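Local atomic coordinates of glycoside hydrolase family 16 protein (Bacteroides ovatus, PDB entry 7KR6), a protein that probably hydrolyses O-glycosyl bonds in mixed-linkage beta-glucans as an endo-glucanase of glycoside hydrolase family 16. Residues I116-T121 with L191-N195. The protein carries 1 engineered substitution. Sequence-based numbering, arbitrary orientation.
Sequences IKLPKT and LQDGN
Gln192 reaches from the loop before strand 197-203 to the chain leaving strand 112-117, in the beta-jelly-roll fold of family 16. These two strands pair antiparallel; beyond the pairing no backbone hydrogen bond joins the two segments directly, and a long amide side chain and three waters bridge them. From Gln192 CB, CG is anti to the carbonyl carbon (chi1 -61°), and the extended chain then passes Pro119 O on its way to Thr121. CB lies 3.7 Å from Pro119 O, CG meets Leu118 CB as well as that same carbonyl oxygen, and CD passes 3.3 Å from Pro119 O. At the tip, the amide uses both its ends on one residue: OE1 accepts from Thr121 N at 3.0 Å, the N-H coming from well above the carbonyl plane, while NE2 donates to Thr121 OG1, tilted 22° from the amide plane. Glutamine suits the place because it offers an acceptor and a donor side by side, and this two-point grip restrains rotation of the amide. Thr121 CG2 packs against NE2, and the threonine and glutamine side chains cross at about a right angle. Lys120 bends at its last torsion to set NZ 2.8 Å from Gln192 O, and a salt bridge to Glu162 also holds this ammonium. Leu118 CB lies against Leu191 O, and its side chain also touches Met150 and Tyr199, a buried place that suits leucine. Gly194 has a positive phi of 77°, a conformation that favours glycine; Asp193 OD1 accepts from Asn195 N, closing an Asx turn. Between the two backbones, one water accepts from Gly194 N and donates to Leu118 O, both at 2.6 Å.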
ATOM      1  N   ILE A 116     -16.305   8.747  15.865  1.00 19.53           N
ATOM      2  CA  ILE A 116     -14.914   9.080  16.241  1.00 18.77           C
ATOM      3  C   ILE A 116     -14.618  10.520  15.845  1.00 18.99           C
ATOM      4  O   ILE A 116     -14.871  10.894  14.686  1.00 20.42           O
ATOM      5  CB  ILE A 116     -13.915   8.113  15.574  1.00 18.41           C
ATOM      6  CG1 ILE A 116     -14.267   6.651  15.858  1.00 20.78           C
ATOM      7  CG2 ILE A 116     -12.502   8.409  16.012  1.00 19.55           C
ATOM      8  CD1 ILE A 116     -13.386   5.653  15.124  1.00 19.90           C
ATOM      9  N   LYS A 117     -13.968  11.204  16.768  1.00 20.20           N
ATOM     10  CA  LYS A 117     -13.377  12.541  16.566  1.00 20.42           C
ATOM     11  C   LYS A 117     -11.867  12.358  16.594  1.00 20.79           C
ATOM     12  O   LYS A 117     -11.332  11.842  17.568  1.00 20.53           O
ATOM     13  CB  LYS A 117     -13.843  13.516  17.647  1.00 22.76           C
ATOM     14  CG  LYS A 117     -13.298  14.922  17.400  1.00 26.05           C
ATOM     15  CD  LYS A 117     -14.089  15.950  18.168  1.00 31.60           C
ATOM     16  CE  LYS A 117     -13.335  16.486  19.344  1.00 36.31           C
ATOM     17  NZ  LYS A 117     -14.238  17.271  20.221  1.00 37.85           N
ATOM     18  N   LEU A 118     -11.211  12.834  15.542  1.00 20.56           N
ATOM     19  CA  LEU A 118      -9.774  12.586  15.302  1.00 20.21           C
ATOM     20  C   LEU A 118      -9.033  13.903  15.490  1.00 23.81           C
ATOM     21  O   LEU A 118      -9.510  14.958  15.078  1.00 25.95           O
ATOM     22  CB  LEU A 118      -9.578  12.046  13.884  1.00 20.32           C
ATOM     23  CG  LEU A 118     -10.082  10.635  13.654  1.00 21.11           C
ATOM     24  CD1 LEU A 118      -9.958  10.237  12.191  1.00 22.80           C
ATOM     25  CD2 LEU A 118      -9.369   9.659  14.587  1.00 22.35           C
ATOM     26  N   PRO A 119      -7.807  13.827  16.034  1.00 22.86           N
ATOM     27  CA  PRO A 119      -6.884  14.958  16.064  1.00 23.36           C
ATOM     28  C   PRO A 119      -6.388  15.205  14.629  1.00 21.86           C
ATOM     29  O   PRO A 119      -6.441  14.334  13.750  1.00 23.08           O
ATOM     30  CB  PRO A 119      -5.717  14.455  16.915  1.00 24.07           C
ATOM     31  CG  PRO A 119      -5.706  12.988  16.614  1.00 25.61           C
ATOM     32  CD  PRO A 119      -7.158  12.587  16.457  1.00 24.88           C
ATOM     33  N   LYS A 120      -5.876  16.406  14.393  1.00 23.19           N
ATOM     34  CA  LYS A 120      -5.016  16.652  13.217  1.00 25.31           C
ATOM     35  C   LYS A 120      -3.814  15.713  13.253  1.00 21.08           C
ATOM     36  O   LYS A 120      -3.025  15.750  14.204  1.00 23.43           O
ATOM     37  CB  LYS A 120      -4.693  18.149  13.179  1.00 30.38           C
ATOM     38  CG  LYS A 120      -5.939  18.948  12.821  1.00 31.51           C
ATOM     39  CD  LYS A 120      -5.716  20.384  12.545  1.00 37.10           C
ATOM     40  CE  LYS A 120      -7.019  21.151  12.596  1.00 36.49           C
ATOM     41  NZ  LYS A 120      -7.947  20.778  11.506  1.00 32.18           N
ATOM     42  N   THR A 121      -3.663  14.888  12.221  1.00 20.16           N
ATOM     43  CA  THR A 121      -2.636  13.827  12.219  1.00 19.32           C
ATOM     44  C   THR A 121      -1.316  14.332  11.650  1.00 20.26           C
ATOM     45  O   THR A 121      -0.272  13.662  11.905  1.00 20.30           O
ATOM     46  CB  THR A 121      -3.110  12.595  11.441  1.00 18.97           C
ATOM     47  OG1 THR A 121      -3.492  12.931  10.095  1.00 19.49           O
ATOM     48  CG2 THR A 121      -4.243  11.922  12.172  1.00 19.01           C
ATOM     49  N   LEU A 191     -11.926  15.130   8.038  1.00 21.83           N
ATOM     50  CA  LEU A 191     -12.350  14.233   9.139  1.00 20.44           C
ATOM     51  C   LEU A 191     -11.677  14.656  10.427  1.00 20.88           C
ATOM     52  O   LEU A 191     -11.922  14.012  11.452  1.00 21.37           O
ATOM     53  CB  LEU A 191     -12.014  12.788   8.786  1.00 20.33           C
ATOM     54  CG  LEU A 191     -12.770  12.283   7.578  1.00 21.39           C
ATOM     55  CD1 LEU A 191     -12.191  10.925   7.183  1.00 21.25           C
ATOM     56  CD2 LEU A 191     -14.281  12.170   7.870  1.00 23.31           C
ATOM     57  N   GLN A 192     -10.939  15.786  10.402  1.00 21.38           N
ATOM     58  CA  GLN A 192     -10.074  16.201  11.516  1.00 21.93           C
ATOM     59  C   GLN A 192     -10.458  17.653  11.833  1.00 23.79           C
ATOM     60  O   GLN A 192      -9.571  18.502  11.894  1.00 25.84           O
ATOM     61  CB  GLN A 192      -8.598  16.013  11.205  1.00 21.24           C
ATOM     62  CG  GLN A 192      -8.225  14.566  10.917  1.00 20.67           C
ATOM     63  CD  GLN A 192      -6.803  14.395  10.426  1.00 21.49           C
ATOM     64  OE1 GLN A 192      -6.023  15.350  10.393  1.00 21.15           O
ATOM     65  NE2 GLN A 192      -6.474  13.203   9.950  1.00 19.15           N
ATOM     66  N   ASP A 193     -11.760  17.860  11.985  1.00 24.91           N
ATOM     67  CA  ASP A 193     -12.435  19.182  11.863  1.00 27.28           C
ATOM     68  C   ASP A 193     -13.094  19.508  13.211  1.00 28.04           C
ATOM     69  O   ASP A 193     -13.969  20.363  13.215  1.00 30.93           O
ATOM     70  CB  ASP A 193     -13.511  19.148  10.779  1.00 27.06           C
ATOM     71  CG  ASP A 193     -14.641  18.131  10.974  1.00 31.47           C
ATOM     72  OD1 ASP A 193     -14.411  17.136  11.688  1.00 26.45           O
ATOM     73  OD2 ASP A 193     -15.736  18.323  10.348  1.00 29.72           O
ATOM     74  N   GLY A 194     -12.760  18.790  14.280  1.00 28.12           N
ATOM     75  CA  GLY A 194     -13.375  19.015  15.606  1.00 31.85           C
ATOM     76  C   GLY A 194     -14.780  18.438  15.730  1.00 31.74           C
ATOM     77  O   GLY A 194     -15.434  18.758  16.739  1.00 33.95           O
ATOM     78  N   ASN A 195     -15.216  17.603  14.786  1.00 28.31           N
ATOM     79  CA  ASN A 195     -16.537  16.933  14.846  1.00 28.02           C
ATOM     80  C   ASN A 195     -16.352  15.413  14.825  1.00 26.94           C
ATOM     81  O   ASN A 195     -15.281  14.927  14.403  1.00 25.18           O
ATOM     82  CB  ASN A 195     -17.466  17.342  13.714  1.00 32.50           C
ATOM     83  CG  ASN A 195     -17.836  18.815  13.768  1.00 36.95           C
ATOM     84  OD1 ASN A 195     -17.822  19.478  12.743  1.00 42.98           O
ATOM     85  ND2 ASN A 195     -18.153  19.322  14.953  1.00 34.29           N
TER
HETATM   86  O   HOH W   1     -13.237  11.577  12.496  1.00 21.94           O
HETATM   87  O   HOH W   2     -12.686  14.783  13.926  1.00 22.95           O
HETATM   88  O   HOH W   3     -10.837  17.215  15.197  1.00 31.99           O